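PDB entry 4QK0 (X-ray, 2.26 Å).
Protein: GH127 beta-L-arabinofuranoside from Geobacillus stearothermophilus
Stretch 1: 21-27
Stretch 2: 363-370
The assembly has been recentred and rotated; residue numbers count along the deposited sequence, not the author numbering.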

ATOM      1  N   GLN A  21      -6.753   5.856  39.080  1.00 43.82           N
ATOM      2  CA  GLN A  21      -5.589   6.619  38.637  1.00 45.52           C
ATOM      3  C   GLN A  21      -5.625   6.758  37.129  1.00 41.20           C
ATOM      4  O   GLN A  21      -5.486   7.848  36.585  1.00 38.80           O
ATOM      5  CB  GLN A  21      -4.309   5.881  39.004  1.00 52.19           C
ATOM      6  CG  GLN A  21      -3.992   5.843  40.489  1.00 60.91           C
ATOM      7  CD  GLN A  21      -3.946   7.231  41.098  1.00 66.43           C
ATOM      8  OE1 GLN A  21      -4.945   7.687  41.634  1.00 75.69           O
ATOM      9  NE2 GLN A  21      -2.803   7.916  40.999  1.00 70.33           N
ATOM     10  N   PHE A  22      -5.859   5.640  36.464  1.00 35.65           N
ATOM     11  CA  PHE A  22      -5.744   5.571  35.037  1.00 32.98           C
ATOM     12  C   PHE A  22      -6.699   6.517  34.300  1.00 31.89           C
ATOM     13  O   PHE A  22      -6.240   7.398  33.565  1.00 25.63           O
ATOM     14  CB  PHE A  22      -5.926   4.092  34.600  1.00 33.98           C
ATOM     15  CG  PHE A  22      -5.586   3.843  33.174  1.00 32.22           C
ATOM     16  CD1 PHE A  22      -4.260   3.671  32.784  1.00 30.40           C
ATOM     17  CD2 PHE A  22      -6.575   3.856  32.203  1.00 29.12           C
ATOM     18  CE1 PHE A  22      -3.950   3.457  31.454  1.00 29.65           C
ATOM     19  CE2 PHE A  22      -6.260   3.646  30.876  1.00 29.02           C
ATOM     20  CZ  PHE A  22      -4.945   3.454  30.499  1.00 28.65           C
ATOM     21  N   TRP A  23      -8.023   6.347  34.460  1.00 28.60           N
ATOM     22  CA  TRP A  23      -8.969   7.225  33.749  1.00 28.20           C
ATOM     23  C   TRP A  23      -9.051   8.618  34.331  1.00 26.50           C
ATOM     24  O   TRP A  23      -9.254   9.587  33.612  1.00 27.82           O
ATOM     25  CB  TRP A  23     -10.347   6.609  33.635  1.00 28.98           C
ATOM     26  CG  TRP A  23     -10.312   5.418  32.785  1.00 29.55           C
ATOM     27  CD1 TRP A  23     -10.400   4.120  33.187  1.00 28.57           C
ATOM     28  CD2 TRP A  23     -10.124   5.388  31.377  1.00 26.46           C
ATOM     29  NE1 TRP A  23     -10.292   3.290  32.128  1.00 27.35           N
ATOM     30  CE2 TRP A  23     -10.146   4.038  30.991  1.00 25.41           C
ATOM     31  CE3 TRP A  23      -9.949   6.370  30.415  1.00 25.43           C
ATOM     32  CZ2 TRP A  23      -9.971   3.630  29.671  1.00 27.78           C
ATOM     33  CZ3 TRP A  23      -9.785   5.972  29.083  1.00 29.10           C
ATOM     34  CH2 TRP A  23      -9.787   4.615  28.726  1.00 25.85           C
ATOM     35  N   LYS A  24      -8.804   8.741  35.616  1.00 32.70           N
ATOM     36  CA  LYS A  24      -8.853  10.054  36.239  1.00 34.92           C
ATOM     37  C   LYS A  24      -7.805  10.961  35.652  1.00 30.92           C
ATOM     38  O   LYS A  24      -8.089  12.135  35.327  1.00 32.56           O
ATOM     39  CB  LYS A  24      -8.646   9.962  37.751  1.00 47.32           C
ATOM     40  CG  LYS A  24      -9.108  11.223  38.496  1.00 55.53           C
ATOM     41  CD  LYS A  24      -8.985  11.079  40.012  1.00 67.37           C
ATOM     42  CE  LYS A  24      -7.529  11.234  40.478  1.00 74.20           C
ATOM     43  NZ  LYS A  24      -7.033  12.647  40.380  1.00 80.67           N
ATOM     44  N   ARG A  25      -6.601  10.436  35.470  1.00 27.08           N
ATOM     45  CA  ARG A  25      -5.546  11.203  34.793  1.00 27.76           C
ATOM     46  C   ARG A  25      -5.988  11.685  33.398  1.00 26.46           C
ATOM     47  O   ARG A  25      -5.775  12.854  33.031  1.00 30.16           O
ATOM     48  CB  ARG A  25      -4.243  10.390  34.733  1.00 30.94           C
ATOM     49  CG  ARG A  25      -2.989  11.236  34.471  1.00 32.86           C
ATOM     50  CD  ARG A  25      -1.832  10.379  33.980  1.00 31.49           C
ATOM     51  NE  ARG A  25      -2.108   9.866  32.657  1.00 29.62           N
ATOM     52  CZ  ARG A  25      -1.941  10.544  31.529  1.00 30.39           C
ATOM     53  NH1 ARG A  25      -1.502  11.804  31.526  1.00 30.96           N
ATOM     54  NH2 ARG A  25      -2.180   9.936  30.370  1.00 30.96           N
ATOM     55  N   TYR A  26      -6.661  10.833  32.626  1.00 25.80           N
ATOM     56  CA  TYR A  26      -7.099  11.227  31.266  1.00 25.67           C
ATOM     57  C   TYR A  26      -8.170  12.294  31.294  1.00 24.99           C
ATOM     58  O   TYR A  26      -8.184  13.243  30.482  1.00 24.26           O
ATOM     59  CB  TYR A  26      -7.603  10.007  30.474  1.00 26.37           C
ATOM     60  CG  TYR A  26      -6.507   9.168  29.816  1.00 25.49           C
ATOM     61  CD1 TYR A  26      -5.822   9.650  28.715  1.00 24.47           C
ATOM     62  CD2 TYR A  26      -6.214   7.900  30.247  1.00 26.34           C
ATOM     63  CE1 TYR A  26      -4.830   8.913  28.093  1.00 23.65           C
ATOM     64  CE2 TYR A  26      -5.243   7.139  29.609  1.00 31.18           C
ATOM     65  CZ  TYR A  26      -4.549   7.687  28.511  1.00 25.90           C
ATOM     66  OH  TYR A  26      -3.571   6.980  27.891  1.00 27.79           O
ATOM     67  N   ILE A  27      -9.085  12.160  32.237  1.00 24.57           N
ATOM     68  CA  ILE A  27     -10.134  13.187  32.401  1.00 25.52           C
ATOM     69  C   ILE A  27      -9.539  14.526  32.770  1.00 23.30           C
ATOM     70  O   ILE A  27      -9.934  15.540  32.231  1.00 25.79           O
ATOM     71  CB  ILE A  27     -11.195  12.742  33.430  1.00 30.00           C
ATOM     72  CG1 ILE A  27     -11.911  11.528  32.857  1.00 33.37           C
ATOM     73  CG2 ILE A  27     -12.191  13.852  33.711  1.00 28.83           C
ATOM     74  CD1 ILE A  27     -13.194  11.180  33.549  1.00 35.69           C
ATOM     75  N   ALA A 363     -10.972  -1.609  22.633  1.00 22.67           N
ATOM     76  CA  ALA A 363     -10.897  -0.288  22.030  1.00 25.77           C
ATOM     77  C   ALA A 363     -10.515   0.806  23.005  1.00 26.47           C
ATOM     78  O   ALA A 363      -9.671   1.689  22.704  1.00 28.43           O
ATOM     79  CB  ALA A 363     -12.168   0.079  21.328  1.00 23.42           C
ATOM     80  N   LEU A 364     -11.046   0.703  24.203  1.00 25.72           N
ATOM     81  CA  LEU A 364     -10.801   1.696  25.211  1.00 23.09           C
ATOM     82  C   LEU A 364      -9.372   1.779  25.695  1.00 24.33           C
ATOM     83  O   LEU A 364      -8.874   2.896  25.980  1.00 21.98           O
ATOM     84  CB  LEU A 364     -11.707   1.466  26.430  1.00 25.65           C
ATOM     85  CG  LEU A 364     -13.151   1.971  26.332  1.00 24.99           C
ATOM     86  CD1 LEU A 364     -13.905   1.518  27.599  1.00 29.94           C
ATOM     87  CD2 LEU A 364     -13.244   3.485  26.219  1.00 25.09           C
ATOM     88  N   TYR A 365      -8.727   0.641  25.861  1.00 22.05           N
ATOM     89  CA  TYR A 365      -7.392   0.603  26.431  1.00 25.30           C
ATOM     90  C   TYR A 365      -6.288   0.525  25.342  1.00 25.17           C
ATOM     91  O   TYR A 365      -5.081   0.363  25.678  1.00 22.65           O
ATOM     92  CB  TYR A 365      -7.225  -0.559  27.448  1.00 29.01           C
ATOM     93  CG  TYR A 365      -8.010  -0.375  28.760  1.00 29.21           C
ATOM     94  CD1 TYR A 365      -9.335  -0.727  28.833  1.00 32.10           C
ATOM     95  CD2 TYR A 365      -7.440   0.220  29.871  1.00 30.01           C
ATOM     96  CE1 TYR A 365     -10.065  -0.553  29.997  1.00 34.58           C
ATOM     97  CE2 TYR A 365      -8.153   0.399  31.050  1.00 31.91           C
ATOM     98  CZ  TYR A 365      -9.480   0.016  31.104  1.00 37.04           C
ATOM     99  OH  TYR A 365     -10.266   0.176  32.232  1.00 35.45           O
ATOM    100  N   ASN A 366      -6.672   0.640  24.075  1.00 22.88           N
ATOM    101  CA  ASN A 366      -5.709   0.463  22.969  1.00 23.00           C
ATOM    102  C   ASN A 366      -5.939   1.452  21.889  1.00 22.17           C
ATOM    103  O   ASN A 366      -5.435   2.551  21.969  1.00 28.52           O
ATOM    104  CB  ASN A 366      -5.737  -0.958  22.459  1.00 22.96           C
ATOM    105  CG  ASN A 366      -5.352  -1.959  23.552  1.00 23.91           C
ATOM    106  OD1 ASN A 366      -4.166  -2.174  23.830  1.00 26.59           O
ATOM    107  ND2 ASN A 366      -6.354  -2.620  24.144  1.00 24.14           N
ATOM    108  N   GLY A 367      -6.783   1.168  20.935  1.00 22.11           N
ATOM    109  CA  GLY A 367      -6.887   2.015  19.750  1.00 20.89           C
ATOM    110  C   GLY A 367      -7.636   3.316  19.805  1.00 21.65           C
ATOM    111  O   GLY A 367      -7.812   3.971  18.751  1.00 19.34           O
ATOM    112  N   THR A 368      -8.179   3.665  20.968  1.00 21.32           N
ATOM    113  CA  THR A 368      -8.814   4.978  21.122  1.00 21.59           C
ATOM    114  C   THR A 368      -7.743   5.894  21.719  1.00 22.59           C
ATOM    115  O   THR A 368      -7.389   6.876  21.121  1.00 24.04           O
ATOM    116  CB  THR A 368     -10.052   4.995  22.067  1.00 20.32           C
ATOM    117  OG1 THR A 368      -9.706   4.364  23.310  1.00 21.81           O
ATOM    118  CG2 THR A 368     -11.217   4.271  21.438  1.00 21.30           C
ATOM    119  N   ILE A 369      -7.321   5.602  22.940  1.00 22.62           N
ATOM    120  CA  ILE A 369      -6.411   6.444  23.623  1.00 23.81           C
ATOM    121  C   ILE A 369      -5.021   6.493  22.919  1.00 26.60           C
ATOM    122  O   ILE A 369      -4.241   7.402  23.181  1.00 29.87           O
ATOM    123  CB  ILE A 369      -6.270   6.045  25.116  1.00 21.55           C
ATOM    124  CG1 ILE A 369      -6.102   4.592  25.290  1.00 19.66           C
ATOM    125  CG2 ILE A 369      -7.510   6.477  25.904  1.00 23.41           C
ATOM    126  CD1 ILE A 369      -5.656   4.203  26.693  1.00 21.45           C
ATOM    127  N   SER A 370      -4.725   5.526  22.057  1.00 23.32           N
ATOM    128  CA  SER A 370      -3.532   5.606  21.207  1.00 24.02           C
ATOM    129  C   SER A 370      -3.544   6.854  20.358  1.00 23.32           C
ATOM    130  O   SER A 370      -2.494   7.334  19.953  1.00 26.03           O
ATOM    131  CB  SER A 370      -3.425   4.394  20.296  1.00 24.60           C
ATOM    132  OG  SER A 370      -4.497   4.331  19.362  1.00 20.69           O
TER
HETATM  133  O   HOH W   1      -2.791   8.013  25.600  1.00 25.35           O

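Three residues, Trp23, Ile369 and Tyr365, account for most of the 307 Å² buried where the helix beginning at Phe22 packs against the segment 363–370. The backbones stay well apart, with the CA atoms of Trp23 and Tyr365 separated by 10.0 Å, so the gap is bridged by large side chains.

Trp23 covers the most surface. Its CA-to-CB bond points sideways, but with chi1 in the m well the indole ends nearer the other stretch. There Trp23 NE1 donates a hydrogen bond to Tyr365 OH at 3.1 Å; the angle of 177° at the hydrogen makes it almost perfectly linear and satisfies the indole nitrogen within an otherwise largely apolar contact. The same residues also pair as rings: the edge of the Trp23 six-membered ring is directed at the face of Tyr365, with planes at 69° and Trp23 CZ2 lying 3.9 Å from Tyr365 CZ. Farther along the indole edge, Trp23 CH2 approaches Leu364 O to 3.4 Å.

Tyr365 meets Phe22 differently. Their planes are inclined by only 26°, yet the rings are slid apart, with centroids 5.5 Å from each other, and barely overlap; the closest approach, Phe22 CE2 to Tyr365 CD2, is 3.8 Å.

The CA-to-CB bond of Ile369 points toward the helix, and the side chain touches three aromatic residues. Its CG2 lies 3.9 Å from Trp23 CZ3 and also sits over the face of Tyr26, 4.3 Å from the ring centroid and 16° off the normal, a CH-pi contact. Ile369 CD1 packs at the edge of the Phe22 ring, 3.9 Å from Phe22 CZ, and lies 3.7 Å from Tyr26 OH. A water oxygen lies 2.6 Å from Tyr26 OH and 2.9 Å from Ile369 O, within hydrogen-bonding geometry of both; toward the carbonyl it can act only as donor, though it has more acceptors in reach than protons.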